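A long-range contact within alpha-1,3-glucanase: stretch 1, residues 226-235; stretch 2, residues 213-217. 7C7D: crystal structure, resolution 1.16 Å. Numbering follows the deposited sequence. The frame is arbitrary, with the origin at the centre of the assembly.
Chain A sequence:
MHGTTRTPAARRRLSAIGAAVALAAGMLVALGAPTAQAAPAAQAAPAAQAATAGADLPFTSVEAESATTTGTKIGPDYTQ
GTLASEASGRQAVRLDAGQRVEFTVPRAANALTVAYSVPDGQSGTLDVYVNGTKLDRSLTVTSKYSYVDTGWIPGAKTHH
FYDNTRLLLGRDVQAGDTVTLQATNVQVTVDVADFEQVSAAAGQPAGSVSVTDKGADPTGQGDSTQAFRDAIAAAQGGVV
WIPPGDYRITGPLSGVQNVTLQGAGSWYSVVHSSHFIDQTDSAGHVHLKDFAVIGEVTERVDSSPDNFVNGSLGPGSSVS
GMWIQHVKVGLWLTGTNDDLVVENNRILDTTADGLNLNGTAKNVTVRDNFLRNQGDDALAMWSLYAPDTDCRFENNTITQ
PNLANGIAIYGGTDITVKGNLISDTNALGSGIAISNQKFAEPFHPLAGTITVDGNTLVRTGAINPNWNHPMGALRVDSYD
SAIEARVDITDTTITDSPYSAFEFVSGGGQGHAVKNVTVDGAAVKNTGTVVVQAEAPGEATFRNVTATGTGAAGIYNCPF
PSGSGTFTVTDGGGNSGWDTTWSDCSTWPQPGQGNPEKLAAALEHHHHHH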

# COMPACT_ATOMS: atom_id res chain seq x y z
N GLN A 226 -29.45 -8.39 4.30
CA GLN A 226 -30.76 -7.98 3.82
C GLN A 226 -31.17 -6.64 4.41
O GLN A 226 -31.77 -5.80 3.72
CB GLN A 226 -31.80 -9.05 4.13
CG GLN A 226 -33.15 -8.79 3.50
CD GLN A 226 -33.07 -8.67 1.99
OE1 GLN A 226 -32.32 -9.39 1.33
NE2 GLN A 226 -33.86 -7.75 1.42
N ALA A 227 -30.87 -6.41 5.69
CA ALA A 227 -31.19 -5.13 6.31
C ALA A 227 -30.46 -3.98 5.62
O ALA A 227 -31.05 -2.92 5.38
CB ALA A 227 -30.84 -5.16 7.80
N PHE A 228 -29.17 -4.16 5.31
CA PHE A 228 -28.45 -3.11 4.59
C PHE A 228 -29.06 -2.89 3.22
O PHE A 228 -29.23 -1.74 2.78
CB PHE A 228 -26.98 -3.49 4.45
CG PHE A 228 -26.13 -3.12 5.64
CD1 PHE A 228 -26.47 -3.52 6.92
CD2 PHE A 228 -24.97 -2.36 5.47
CE1 PHE A 228 -25.68 -3.18 8.01
CE2 PHE A 228 -24.19 -2.02 6.55
CZ PHE A 228 -24.54 -2.42 7.82
N ARG A 229 -29.41 -3.97 2.53
CA ARG A 229 -30.07 -3.87 1.24
C ARG A 229 -31.38 -3.10 1.36
O ARG A 229 -31.67 -2.21 0.55
CB ARG A 229 -30.32 -5.30 0.74
CG ARG A 229 -30.74 -5.48 -0.69
CD ARG A 229 -30.71 -6.98 -0.95
NE ARG A 229 -31.22 -7.36 -2.25
CZ ARG A 229 -31.67 -8.58 -2.53
NH1 ARG A 229 -31.68 -9.51 -1.59
NH2 ARG A 229 -32.12 -8.86 -3.75
N ASP A 230 -32.18 -3.42 2.38
CA ASP A 230 -33.45 -2.73 2.58
C ASP A 230 -33.25 -1.25 2.91
O ASP A 230 -34.01 -0.40 2.44
CB ASP A 230 -34.26 -3.41 3.68
CG ASP A 230 -34.75 -4.79 3.29
OD1 ASP A 230 -34.78 -5.10 2.08
OD2 ASP A 230 -35.12 -5.57 4.20
N ALA A 231 -32.24 -0.94 3.72
CA ALA A 231 -31.98 0.45 4.06
C ALA A 231 -31.55 1.25 2.84
O ALA A 231 -32.01 2.38 2.63
CB ALA A 231 -30.92 0.54 5.16
N ILE A 232 -30.69 0.67 2.00
CA ILE A 232 -30.25 1.34 0.78
C ILE A 232 -31.45 1.65 -0.11
O ILE A 232 -31.57 2.76 -0.65
CB ILE A 232 -29.19 0.49 0.06
CG1 ILE A 232 -27.89 0.49 0.87
CG2 ILE A 232 -28.95 1.00 -1.36
CD1 ILE A 232 -26.88 -0.54 0.40
N ALA A 233 -32.35 0.68 -0.27
CA ALA A 233 -33.54 0.91 -1.09
C ALA A 233 -34.43 2.00 -0.50
O ALA A 233 -35.05 2.76 -1.25
CB ALA A 233 -34.32 -0.40 -1.26
N ALA A 234 -34.49 2.10 0.83
CA ALA A 234 -35.35 3.08 1.48
C ALA A 234 -34.71 4.46 1.59
O ALA A 234 -35.41 5.42 1.94
CB ALA A 234 -35.73 2.59 2.88
N ALA A 235 -33.41 4.59 1.31
CA ALA A 235 -32.69 5.85 1.48
C ALA A 235 -32.11 6.35 0.17
O ALA A 235 -31.07 7.02 0.16
CB ALA A 235 -31.61 5.72 2.55
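Stretch 2 213-217: DKGAD

Stretch 2, Asp213 to Asp217, is a short irregular segment that lies against one side of the helix that includes residues 226-234. With neither a strand nor a helix in it, there is no axis to cross the helix at a defined angle; the contact is better described as a turn of backbone resting on the helix near Ala227, with one long side chain running from it along the helix. From Asp213 to Asp217 the chain runs broadly against the helix direction, whereas the side chain of Lys214 runs toward the helix's C-terminal end. The backbones come closest at Ala227 and Lys214, whose CA atoms are 5.0 Å apart. Together the two sides bury 281 Å², and no direct hydrogen bond joins them, so the fit rests on packing and one bridging water.

Lys214 covers the most surface. Its CA-to-CB bond points toward the helix, and with chi1 and chi2 both in m and chi3 and chi4 both in t, the chain bends near its root and then extends. Its methylenes follow the helix from one turn to the next: CB of Lys214 lies 4.3 Å from CB of Asp230, CG of Lys214 lies 4.0 Å from CB of Ala231, and CE of Lys214 reaches 3.9 Å from CB of Ala234. A lysine suits such an exposed position because its aliphatic stem can cover small apolar side chains while the amino group remains at the far end, beyond the methylenes. The methyl groups of Ala231 and Ala234 are short enough to let that stem lie close to the helix.

Ala227 is the centre of the contact on the helix side. CB of Ala227, directed toward stretch 2, meets backbone as much as side chain: it is 3.3 Å from O of Lys214, 3.7 Å from C of Gly215 and 3.3 Å from N of Ala216. A single methyl group fills this buried site while allowing the loop backbone to approach closely. Gly215, at the middle of the turn, has phi/psi of 101/8, a conformation in which a CB would be jammed against the carbonyl oxygen of Lys214; the backbone alone therefore calls for glycine.

Ala216 completes the buried part of the contact. Here the backbone changes to an extended conformation, with phi/psi of -67/144, and the side chain points toward the helix. CB of Ala216 packs 3.7 Å from CB of Ala227 and 4.2 Å from CE1 of Phe228, meeting the ring at its edge. Although the CA-to-CB bond of Phe228 points away from stretch 2, the ring brings its end back within reach, and the small alanine fits against both neighbours.

At the more open side, a water donates hydrogen bonds to O of Lys214 at 2.6 Å and to OD2 of Asp230 at 2.8 Å, linking two acceptors that could not bond to each other directly. The other carboxylate oxygen of Asp230 is engaged within the helix, where NE2 of Gln226 donates to OD1 of Asp230 at 2.9 Å. Asp230 thus serves both the helix surface and the water bridge to the loop.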

# COMPACT_ATOMS: atom_id res chain seq x y z
N ASP A 213 -32.97 -0.13 12.19
CA ASP A 213 -34.41 -0.03 12.00
C ASP A 213 -34.92 -0.97 10.92
O ASP A 213 -36.11 -1.28 10.89
CB ASP A 213 -34.80 1.42 11.67
CG ASP A 213 -34.63 2.35 12.86
OD1 ASP A 213 -34.42 1.86 13.99
OD2 ASP A 213 -34.70 3.58 12.66
N LYS A 214 -34.04 -1.44 10.04
CA LYS A 214 -34.39 -2.40 9.01
C LYS A 214 -34.00 -3.83 9.39
O LYS A 214 -34.02 -4.71 8.53
CB LYS A 214 -33.74 -2.02 7.68
CG LYS A 214 -34.19 -0.66 7.15
CD LYS A 214 -35.65 -0.70 6.73
CE LYS A 214 -36.11 0.66 6.23
NZ LYS A 214 -37.52 0.59 5.72
N GLY A 215 -33.65 -4.06 10.65
CA GLY A 215 -33.41 -5.40 11.13
C GLY A 215 -31.96 -5.82 11.24
O GLY A 215 -31.70 -6.99 11.51
N ALA A 216 -31.02 -4.90 11.04
CA ALA A 216 -29.61 -5.26 11.18
C ALA A 216 -29.30 -5.58 12.64
O ALA A 216 -29.86 -4.97 13.56
CB ALA A 216 -28.72 -4.12 10.70
N ASP A 217 -28.41 -6.55 12.84
CA ASP A 217 -28.05 -7.00 14.18
C ASP A 217 -26.70 -6.41 14.54
O ASP A 217 -25.67 -6.90 14.05
CB ASP A 217 -27.99 -8.53 14.23
CG ASP A 217 -27.45 -9.06 15.54
OD1 ASP A 217 -27.36 -8.30 16.53
OD2 ASP A 217 -27.09 -10.26 15.58
O HOH W 1 -34.30 -6.60 6.72